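Local coordinates for Thg1-like uncharacterized protein (Bacillus thuringiensis, PDB 4KGM), which probably transfers nucleotides to tRNA in the manner of tRNA(His) guanylyltransferase, and binds ATP and magnesium ions in a polymerase palm-like catalytic domain, at residues A[137-141]-A[233-238]; A[20-24]-A[80-86]; A[62-66]-A[89-93]. All coordinates share one frame. Numbering follows the deposited sequence.

Interaction 1: residues A[137-141]-A[233-238]; sequences QDEVA and VEQFVY
Residues 137-141 run into helix 140-160, and 233-238 lie at the end of the chain's last helix. The two run antiparallel, with CA-CA approaches of 6.2 Å for Gln-137 and Val-237 and 5.7 Å for Ala-141 and Val-233. This is helix-end packing beside the palm-like sheet: the start of the helix after strand 128-134 meets the C-terminal helix. Glu-139 occupies the N-cap position (phi/psi -130/-4), and Val-140 and Ala-141 are helical; Tyr-238 has extended angles (-103/109). Val-140 CG1 (chi1 t) fits between two valines one helical turn apart, 3.7 Å from Val-233 CG1 and 3.6 Å from Val-237 CG2, while Ala-141 CB lies 4.0 Å from Glu-234 CG. Val-140 also reaches Leu-80 of strand 76-81, tying this apolar patch to the sheet. Gln-137, with chi1 m and chi2 t, extends so that its NE2 donates to Val-237 O at 3.2 Å (150°), a carbonyl that Tyr-84 OH also approaches. The Tyr-238 side chain (chi1 m) swings back, placing OH 3.4 Å from Gln-137 C. At the outer edge Asp-138, chi1 p, turns its carboxylate away to a salt bridge with Arg-22 of the second subunit. Gln-137 O and Ala-141 N are too far apart for a direct i to i+4 bond; water 1 fills the gap, 2.9 Å from Gln-137 O, 3.1 Å from Ala-141 N and 2.9 Å from Glu-234 OE2.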
loop_
_atom_site.group_PDB
_atom_site.type_symbol
_atom_site.label_atom_id
_atom_site.label_comp_id
_atom_site.label_asym_id
_atom_site.label_seq_id
_atom_site.Cartn_x
_atom_site.Cartn_y
_atom_site.Cartn_z
ATOM N N GLN A 137 20.166 2.260 -5.238
ATOM C CA GLN A 137 21.338 3.131 -5.261
ATOM C C GLN A 137 21.813 3.501 -6.668
ATOM O O GLN A 137 22.238 4.632 -6.905
ATOM C CB GLN A 137 22.488 2.499 -4.473
ATOM C CG GLN A 137 22.298 2.522 -2.964
ATOM C CD GLN A 137 23.432 1.837 -2.225
ATOM O OE1 GLN A 137 23.674 0.644 -2.406
ATOM N NE2 GLN A 137 24.138 2.592 -1.391
ATOM N N ASP A 138 21.737 2.556 -7.598
ATOM C CA ASP A 138 22.212 2.808 -8.956
ATOM C C ASP A 138 21.146 3.444 -9.849
ATOM O O ASP A 138 21.211 3.347 -11.075
ATOM C CB ASP A 138 22.779 1.533 -9.597
ATOM C CG ASP A 138 21.743 0.428 -9.751
ATOM O OD1 ASP A 138 22.132 -0.688 -10.154
ATOM O OD2 ASP A 138 20.548 0.657 -9.463
ATOM N N GLU A 139 20.164 4.087 -9.225
ATOM C CA GLU A 139 19.118 4.780 -9.965
ATOM C C GLU A 139 18.918 6.204 -9.458
ATOM O O GLU A 139 18.130 6.965 -10.020
ATOM C CB GLU A 139 17.799 4.002 -9.903
ATOM C CG GLU A 139 17.774 2.729 -10.742
ATOM C CD GLU A 139 17.455 2.984 -12.203
ATOM O OE1 GLU A 139 17.942 3.990 -12.761
ATOM O OE2 GLU A 139 16.707 2.178 -12.796
ATOM N N VAL A 140 19.637 6.560 -8.398
ATOM C CA VAL A 140 19.515 7.889 -7.811
ATOM C C VAL A 140 20.061 8.958 -8.752
ATOM O O VAL A 140 19.405 9.970 -8.999
ATOM C CB VAL A 140 20.232 7.983 -6.453
ATOM C CG1 VAL A 140 20.043 9.369 -5.848
ATOM C CG2 VAL A 140 19.714 6.911 -5.508
ATOM N N ALA A 141 21.262 8.728 -9.275
ATOM C CA ALA A 141 21.845 9.628 -10.262
ATOM C C ALA A 141 20.924 9.719 -11.469
ATOM O O ALA A 141 20.629 10.808 -11.955
ATOM C CB ALA A 141 23.223 9.147 -10.677
ATOM N N VAL A 233 26.109 13.353 -7.541
ATOM C CA VAL A 233 24.971 12.828 -6.797
ATOM C C VAL A 233 25.370 11.594 -5.990
ATOM O O VAL A 233 25.036 11.476 -4.810
ATOM C CB VAL A 233 23.803 12.464 -7.738
ATOM C CG1 VAL A 233 22.698 11.754 -6.970
ATOM C CG2 VAL A 233 23.268 13.709 -8.428
ATOM N N GLU A 234 26.104 10.688 -6.629
ATOM C CA GLU A 234 26.466 9.409 -6.024
ATOM C C GLU A 234 27.343 9.535 -4.779
ATOM O O GLU A 234 27.496 8.573 -4.025
ATOM C CB GLU A 234 27.128 8.492 -7.056
ATOM C CG GLU A 234 26.179 8.036 -8.155
ATOM C CD GLU A 234 26.793 6.999 -9.072
ATOM O OE1 GLU A 234 28.038 6.903 -9.110
ATOM O OE2 GLU A 234 26.030 6.280 -9.753
ATOM N N GLN A 235 27.909 10.719 -4.561
ATOM C CA GLN A 235 28.706 10.979 -3.367
ATOM C C GLN A 235 27.851 10.900 -2.108
ATOM O O GLN A 235 28.363 10.679 -1.010
ATOM C CB GLN A 235 29.368 12.357 -3.451
ATOM C CG GLN A 235 28.385 13.503 -3.628
ATOM C CD GLN A 235 29.054 14.863 -3.597
ATOM O OE1 GLN A 235 29.998 15.087 -2.838
ATOM N NE2 GLN A 235 28.569 15.779 -4.427
ATOM N N PHE A 236 26.546 11.091 -2.272
ATOM C CA PHE A 236 25.616 11.041 -1.151
ATOM C C PHE A 236 24.905 9.692 -1.102
ATOM O O PHE A 236 24.269 9.351 -0.105
ATOM C CB PHE A 236 24.582 12.165 -1.261
ATOM C CG PHE A 236 25.180 13.539 -1.385
ATOM C CD1 PHE A 236 25.827 14.129 -0.312
ATOM C CD2 PHE A 236 25.079 14.249 -2.571
ATOM C CE1 PHE A 236 26.372 15.396 -0.422
ATOM C CE2 PHE A 236 25.621 15.517 -2.687
ATOM C CZ PHE A 236 26.268 16.089 -1.613
ATOM N N VAL A 237 25.020 8.931 -2.185
ATOM C CA VAL A 237 24.319 7.658 -2.319
ATOM C C VAL A 237 25.100 6.501 -1.700
ATOM O O VAL A 237 24.543 5.690 -0.959
ATOM C CB VAL A 237 24.031 7.339 -3.795
ATOM C CG1 VAL A 237 23.277 6.029 -3.920
ATOM C CG2 VAL A 237 23.246 8.474 -4.430
ATOM N N TYR A 238 26.390 6.428 -2.010
ATOM C CA TYR A 238 27.250 5.385 -1.463
ATOM C C TYR A 238 28.119 5.935 -0.334
ATOM O O TYR A 238 29.041 6.717 -0.570
ATOM C CB TYR A 238 28.116 4.771 -2.565
ATOM C CG TYR A 238 27.319 4.239 -3.738
ATOM C CD1 TYR A 238 26.817 2.943 -3.732
ATOM C CD2 TYR A 238 27.067 5.034 -4.849
ATOM C CE1 TYR A 238 26.087 2.455 -4.803
ATOM C CE2 TYR A 238 26.338 4.554 -5.923
ATOM C CZ TYR A 238 25.850 3.264 -5.897
ATOM O OH TYR A 238 25.124 2.782 -6.965
HETATM O O HOH W 1 23.185 6.339 -9.035
#

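Interaction 2: residues A[20-24]-A[80-86]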
loop_
_atom_site.group_PDB
_atom_site.type_symbol
_atom_site.label_atom_id
_atom_site.label_comp_id
_atom_site.label_asym_id
_atom_site.label_seq_id
_atom_site.Cartn_x
_atom_site.Cartn_y
_atom_site.Cartn_z
ATOM N N PRO A 20 10.229 0.948 3.032
ATOM C CA PRO A 20 11.306 0.092 3.539
ATOM C C PRO A 20 12.540 0.929 3.850
ATOM O O PRO A 20 12.865 1.840 3.091
ATOM C CB PRO A 20 11.577 -0.871 2.372
ATOM C CG PRO A 20 10.933 -0.243 1.176
ATOM C CD PRO A 20 9.763 0.522 1.703
ATOM N N GLU A 21 13.203 0.625 4.962
ATOM C CA GLU A 21 14.324 1.425 5.442
ATOM C C GLU A 21 15.638 1.062 4.757
ATOM O O GLU A 21 15.684 0.174 3.904
ATOM C CB GLU A 21 14.473 1.268 6.958
ATOM C CG GLU A 21 13.234 1.660 7.753
ATOM C CD GLU A 21 13.384 1.394 9.242
ATOM O OE1 GLU A 21 14.496 1.027 9.674
ATOM O OE2 GLU A 21 12.388 1.546 9.982
ATOM N N ARG A 22 16.700 1.762 5.150
ATOM C CA ARG A 22 18.051 1.536 4.637
ATOM C C ARG A 22 18.158 1.555 3.114
ATOM O O ARG A 22 18.873 0.745 2.526
ATOM C CB ARG A 22 18.646 0.242 5.204
ATOM C CG ARG A 22 18.935 0.304 6.696
ATOM C CD ARG A 22 19.812 -0.855 7.140
ATOM N NE ARG A 22 21.112 -0.840 6.475
ATOM C CZ ARG A 22 22.150 -0.117 6.884
ATOM N NH1 ARG A 22 22.040 0.654 7.957
ATOM N NH2 ARG A 22 23.297 -0.162 6.220
ATOM N N MET A 23 17.446 2.485 2.487
ATOM C CA MET A 23 17.562 2.701 1.050
ATOM C C MET A 23 17.169 4.134 0.686
ATOM O O MET A 23 16.380 4.758 1.398
ATOM C CB MET A 23 16.741 1.665 0.266
ATOM C CG MET A 23 15.249 1.698 0.511
ATOM S SD MET A 23 14.405 0.447 -0.486
ATOM C CE MET A 23 15.170 -1.048 0.139
ATOM N N PRO A 24 17.739 4.670 -0.409
ATOM C CA PRO A 24 17.505 6.056 -0.832
ATOM C C PRO A 24 16.028 6.424 -0.932
ATOM O O PRO A 24 15.239 5.674 -1.507
ATOM C CB PRO A 24 18.141 6.103 -2.223
ATOM C CG PRO A 24 19.229 5.099 -2.162
ATOM C CD PRO A 24 18.716 3.992 -1.281
ATOM N N LEU A 80 16.657 14.386 -2.015
ATOM C CA LEU A 80 17.253 13.075 -1.782
ATOM C C LEU A 80 17.486 12.845 -0.296
ATOM O O LEU A 80 18.238 13.582 0.346
ATOM C CB LEU A 80 18.575 12.928 -2.538
ATOM C CG LEU A 80 19.447 11.741 -2.110
ATOM C CD1 LEU A 80 18.752 10.416 -2.388
ATOM C CD2 LEU A 80 20.807 11.787 -2.784
ATOM N N ILE A 81 16.840 11.818 0.244
ATOM C CA ILE A 81 16.995 11.469 1.650
ATOM C C ILE A 81 17.624 10.087 1.793
ATOM O O ILE A 81 17.179 9.127 1.164
ATOM C CB ILE A 81 15.642 11.473 2.385
ATOM C CG1 ILE A 81 14.854 12.742 2.053
ATOM C CG2 ILE A 81 15.850 11.348 3.883
ATOM C CD1 ILE A 81 13.468 12.767 2.654
ATOM N N THR A 82 18.667 9.995 2.610
ATOM C CA THR A 82 19.285 8.710 2.913
ATOM C C THR A 82 19.180 8.432 4.406
ATOM O O THR A 82 19.273 9.350 5.220
ATOM C CB THR A 82 20.768 8.663 2.491
ATOM O OG1 THR A 82 21.521 9.604 3.267
ATOM C CG2 THR A 82 20.915 8.985 1.012
ATOM N N ASN A 83 18.986 7.166 4.761
ATOM C CA ASN A 83 18.818 6.781 6.157
ATOM C C ASN A 83 19.703 5.604 6.551
ATOM O O ASN A 83 19.356 4.830 7.442
ATOM C CB ASN A 83 17.354 6.445 6.439
ATOM C CG ASN A 83 16.809 5.394 5.492
ATOM O OD1 ASN A 83 17.545 4.835 4.675
ATOM N ND2 ASN A 83 15.512 5.118 5.594
ATOM N N TYR A 84 20.844 5.472 5.883
ATOM C CA TYR A 84 21.745 4.352 6.130
ATOM C C TYR A 84 23.192 4.804 6.294
ATOM O O TYR A 84 24.121 4.052 5.996
ATOM C CB TYR A 84 21.636 3.325 5.003
ATOM C CG TYR A 84 21.705 3.924 3.615
ATOM C CD1 TYR A 84 20.548 4.297 2.941
ATOM C CD2 TYR A 84 22.925 4.113 2.977
ATOM C CE1 TYR A 84 20.604 4.845 1.672
ATOM C CE2 TYR A 84 22.989 4.661 1.708
ATOM C CZ TYR A 84 21.826 5.024 1.060
ATOM O OH TYR A 84 21.884 5.568 -0.203
ATOM N N ASP A 85 23.373 6.033 6.767
ATOM C CA ASP A 85 24.700 6.592 7.001
ATOM C C ASP A 85 25.472 5.729 7.995
ATOM O O ASP A 85 26.618 5.351 7.749
ATOM C CB ASP A 85 24.590 8.024 7.531
ATOM C CG ASP A 85 23.777 8.927 6.618
ATOM O OD1 ASP A 85 24.045 10.146 6.604
ATOM O OD2 ASP A 85 22.872 8.420 5.920
ATOM N N LYS A 86 24.828 5.426 9.117
ATOM C CA LYS A 86 25.390 4.529 10.117
ATOM C C LYS A 86 24.506 3.296 10.252
ATOM O O LYS A 86 23.548 3.124 9.498
ATOM C CB LYS A 86 25.499 5.231 11.471
ATOM C CG LYS A 86 26.379 6.465 11.468
ATOM C CD LYS A 86 26.399 7.117 12.841
ATOM C CE LYS A 86 27.282 8.353 12.859
ATOM N NZ LYS A 86 27.271 9.017 14.192
HETATM O O HOH W 2 14.290 3.991 3.213
HETATM O O HOH W 3 25.632 1.884 7.629
HETATM O O HOH W 4 16.281 7.318 3.191
#
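Arg-22 lays one face of its guanidinium over Tyr-84 CB, with Arg-22 CZ 4.0 Å from that atom, so the charged group covers the base of the tyrosine rather than its ring. At the guanidinium edge, Arg-22 NH1 donates to Lys-86 O (3.3 Å, 146°), and water 3 links NH2 weakly (3.4 Å) to Tyr-84 O (3.1 Å). A left-handed backbone at Arg-22 (phi/psi 53/41) bends the loop here; its CA-to-CB bond points away from 80-86, yet the long side chain curls back. The ring of Tyr-84, chi1 p, meets Pro-24 with its edge near Pro-24 N: Pro-24 CD is 3.6 Å from Tyr-84 CE1 and Pro-24 CG 3.3 Å from Tyr-84 OH. That hydroxyl is hydrogen-bonded to Val-237 O. Asn-83 works on both sides of its amide. Its OD1 takes a weak bond from Met-23 N (3.2 Å, 124°), and its ND2 bonds to Ser-91 OG and to water 2 (2.9 Å), which donates to Pro-20 O (2.6 Å) and Met-23 O (2.9 Å). Closer to the sheet, water 4 donates to Met-23 O (3.1 Å) and Ile-81 O (2.9 Å). The touching parts, CA 21 to 24 against CA 80 to 86, point 129° apart. Between 20-24 and 80-86, side chains and bridging waters thus carry the contact beyond the Ile-81 to Val-25 backbone bond, and the same guanidinium serves Lys-86 O within the chain and Asp-138 of the second subunit, by a salt bridge, across the interface.

Interaction 3: residues A[62-66]-A[89-93]; sequences QNIMG and TQSWF
Residues 62-66 carry the chain from helix 47-63 toward strand 67-73; the segment 89-93 forms the irregular approach to helix 97-119. In the beta-alpha-beta-beta-alpha-beta order of the palm-like domain, the contact therefore joins the exit of the first crossover helix to the entry of the second. Asn-63, in the weakly bonded helical region, has its O 4.1 Å from Trp-92 NE1. Ile-64 turns extended (phi/psi -108/119) and, with chi1 m and chi2 t, sets CG1 over the six-membered ring of Trp-92: a CH-pi contact, 3.9 Å from CG1 to the centroid and 22° off the normal, with Ile-64 CG1 to Trp-92 CH2 at 3.6 Å. The indole, chi1 t, chi2 35°, also packs on Val-103 and Ser-104 of helix 97-119. Met-65 (-63/122) makes the closest backbone approach, its CA 5.2 Å from Trp-92 CA. Its backbone N lies over the same indole face, its CB is 3.9 Å from Trp-92 CD1, and its t, t, m side chain reaches along 89-93, SD 3.7 Å from Gln-90 O. Gly-66 follows with phi/psi 89/5, a positive-phi turn into the strand. Water 5 joins the backbones, donating to Met-65 O at 2.8 Å and accepting from Trp-92 N at 3.0 Å.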
loop_
_atom_site.group_PDB
_atom_site.type_symbol
_atom_site.label_atom_id
_atom_site.label_comp_id
_atom_site.label_asym_id
_atom_site.label_seq_id
_atom_site.Cartn_x
_atom_site.Cartn_y
_atom_site.Cartn_z
ATOM N N GLN A 62 17.304 21.842 5.760
ATOM C CA GLN A 62 17.671 22.114 7.145
ATOM C C GLN A 62 16.786 21.365 8.137
ATOM O O GLN A 62 17.195 21.108 9.269
ATOM C CB GLN A 62 17.592 23.617 7.433
ATOM C CG GLN A 62 18.681 24.441 6.768
ATOM C CD GLN A 62 18.356 25.925 6.731
ATOM O OE1 GLN A 62 17.189 26.320 6.697
ATOM N NE2 GLN A 62 19.393 26.755 6.739
ATOM N N ASN A 63 15.575 21.019 7.713
ATOM C CA ASN A 63 14.593 20.444 8.628
ATOM C C ASN A 63 14.216 18.991 8.354
ATOM O O ASN A 63 13.373 18.426 9.050
ATOM C CB ASN A 63 13.331 21.311 8.671
ATOM C CG ASN A 63 13.532 22.594 9.455
ATOM O OD1 ASN A 63 13.322 22.634 10.669
ATOM N ND2 ASN A 63 13.943 23.654 8.763
ATOM N N ILE A 64 14.835 18.389 7.345
ATOM C CA ILE A 64 14.532 17.005 6.991
ATOM C C ILE A 64 15.667 16.060 7.377
ATOM O O ILE A 64 16.792 16.194 6.894
ATOM C CB ILE A 64 14.219 16.859 5.489
ATOM C CG1 ILE A 64 12.907 17.572 5.152
ATOM C CG2 ILE A 64 14.129 15.394 5.107
ATOM C CD1 ILE A 64 12.559 17.551 3.680
ATOM N N MET A 65 15.362 15.109 8.256
ATOM C CA MET A 65 16.349 14.141 8.725
ATOM C C MET A 65 16.868 13.275 7.580
ATOM O O MET A 65 16.092 12.610 6.892
ATOM C CB MET A 65 15.750 13.255 9.821
ATOM C CG MET A 65 16.704 12.195 10.355
ATOM S SD MET A 65 15.950 11.122 11.604
ATOM C CE MET A 65 15.290 12.339 12.743
ATOM N N GLY A 66 18.181 13.298 7.376
ATOM C CA GLY A 66 18.810 12.496 6.342
ATOM C C GLY A 66 18.903 13.171 4.986
ATOM O O GLY A 66 19.333 12.551 4.012
ATOM N N THR A 89 21.325 4.720 12.194
ATOM C CA THR A 89 20.598 5.819 11.566
ATOM C C THR A 89 19.088 5.601 11.620
ATOM O O THR A 89 18.587 4.546 11.227
ATOM C CB THR A 89 21.018 6.013 10.096
ATOM O OG1 THR A 89 22.445 6.097 10.008
ATOM C CG2 THR A 89 20.402 7.285 9.530
ATOM N N GLN A 90 18.370 6.603 12.120
ATOM C CA GLN A 90 16.914 6.554 12.184
ATOM C C GLN A 90 16.317 7.204 10.943
ATOM O O GLN A 90 17.009 7.914 10.215
ATOM C CB GLN A 90 16.411 7.265 13.441
ATOM C CG GLN A 90 16.977 6.706 14.737
ATOM C CD GLN A 90 16.620 5.247 14.946
ATOM O OE1 GLN A 90 15.508 4.923 15.359
ATOM N NE2 GLN A 90 17.564 4.358 14.658
ATOM N N SER A 91 15.033 6.959 10.705
ATOM C CA SER A 91 14.355 7.526 9.545
ATOM C C SER A 91 13.425 8.672 9.923
ATOM O O SER A 91 12.799 8.655 10.984
ATOM C CB SER A 91 13.574 6.448 8.789
ATOM O OG SER A 91 14.447 5.592 8.074
ATOM N N TRP A 92 13.347 9.668 9.045
ATOM C CA TRP A 92 12.439 10.791 9.226
ATOM C C TRP A 92 11.009 10.276 9.320
ATOM O O TRP A 92 10.511 9.649 8.385
ATOM C CB TRP A 92 12.562 11.767 8.054
ATOM C CG TRP A 92 11.928 13.099 8.312
ATOM C CD1 TRP A 92 11.877 13.765 9.503
ATOM C CD2 TRP A 92 11.244 13.923 7.361
ATOM N NE1 TRP A 92 11.209 14.955 9.351
ATOM C CE2 TRP A 92 10.809 15.076 8.045
ATOM C CE3 TRP A 92 10.959 13.799 5.998
ATOM C CZ2 TRP A 92 10.106 16.098 7.412
ATOM C CZ3 TRP A 92 10.260 14.814 5.371
ATOM C CH2 TRP A 92 9.841 15.949 6.079
ATOM N N PHE A 93 10.366 10.530 10.459
ATOM C CA PHE A 93 9.007 10.056 10.729
ATOM C C PHE A 93 8.885 8.536 10.599
ATOM O O PHE A 93 7.801 8.015 10.324
ATOM C CB PHE A 93 7.990 10.748 9.814
ATOM C CG PHE A 93 7.830 12.219 10.081
ATOM C CD1 PHE A 93 7.763 12.702 11.377
ATOM C CD2 PHE A 93 7.745 13.121 9.030
ATOM C CE1 PHE A 93 7.612 14.059 11.620
ATOM C CE2 PHE A 93 7.597 14.477 9.267
ATOM C CZ PHE A 93 7.531 14.945 10.564
HETATM O O HOH W 5 15.516 9.920 6.934
#

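How the interactions relate
Burial separates the contacts: four of eight touching residues are buried in interaction 1, five of nine in interaction 2, and two of six in interaction 3, which with three exposed is the most surface-lying. Interaction 2 lies between the others, which do not touch. Strand 76-81 and its extension link them: Leu-80 CD1 packs 3.8 Å from Val-140 CG1, and Thr-82 N pairs with Gly-66 O at 3.0 Å. Interaction 1 is a helix-end contact built on valines, interaction 2 a mostly polar, hydrated contact at the end of strand 76-81, with Pro-24 against Tyr-84, and interaction 3 an indole-centred one. The first two touch the second subunit; interaction 3 touches no other chain.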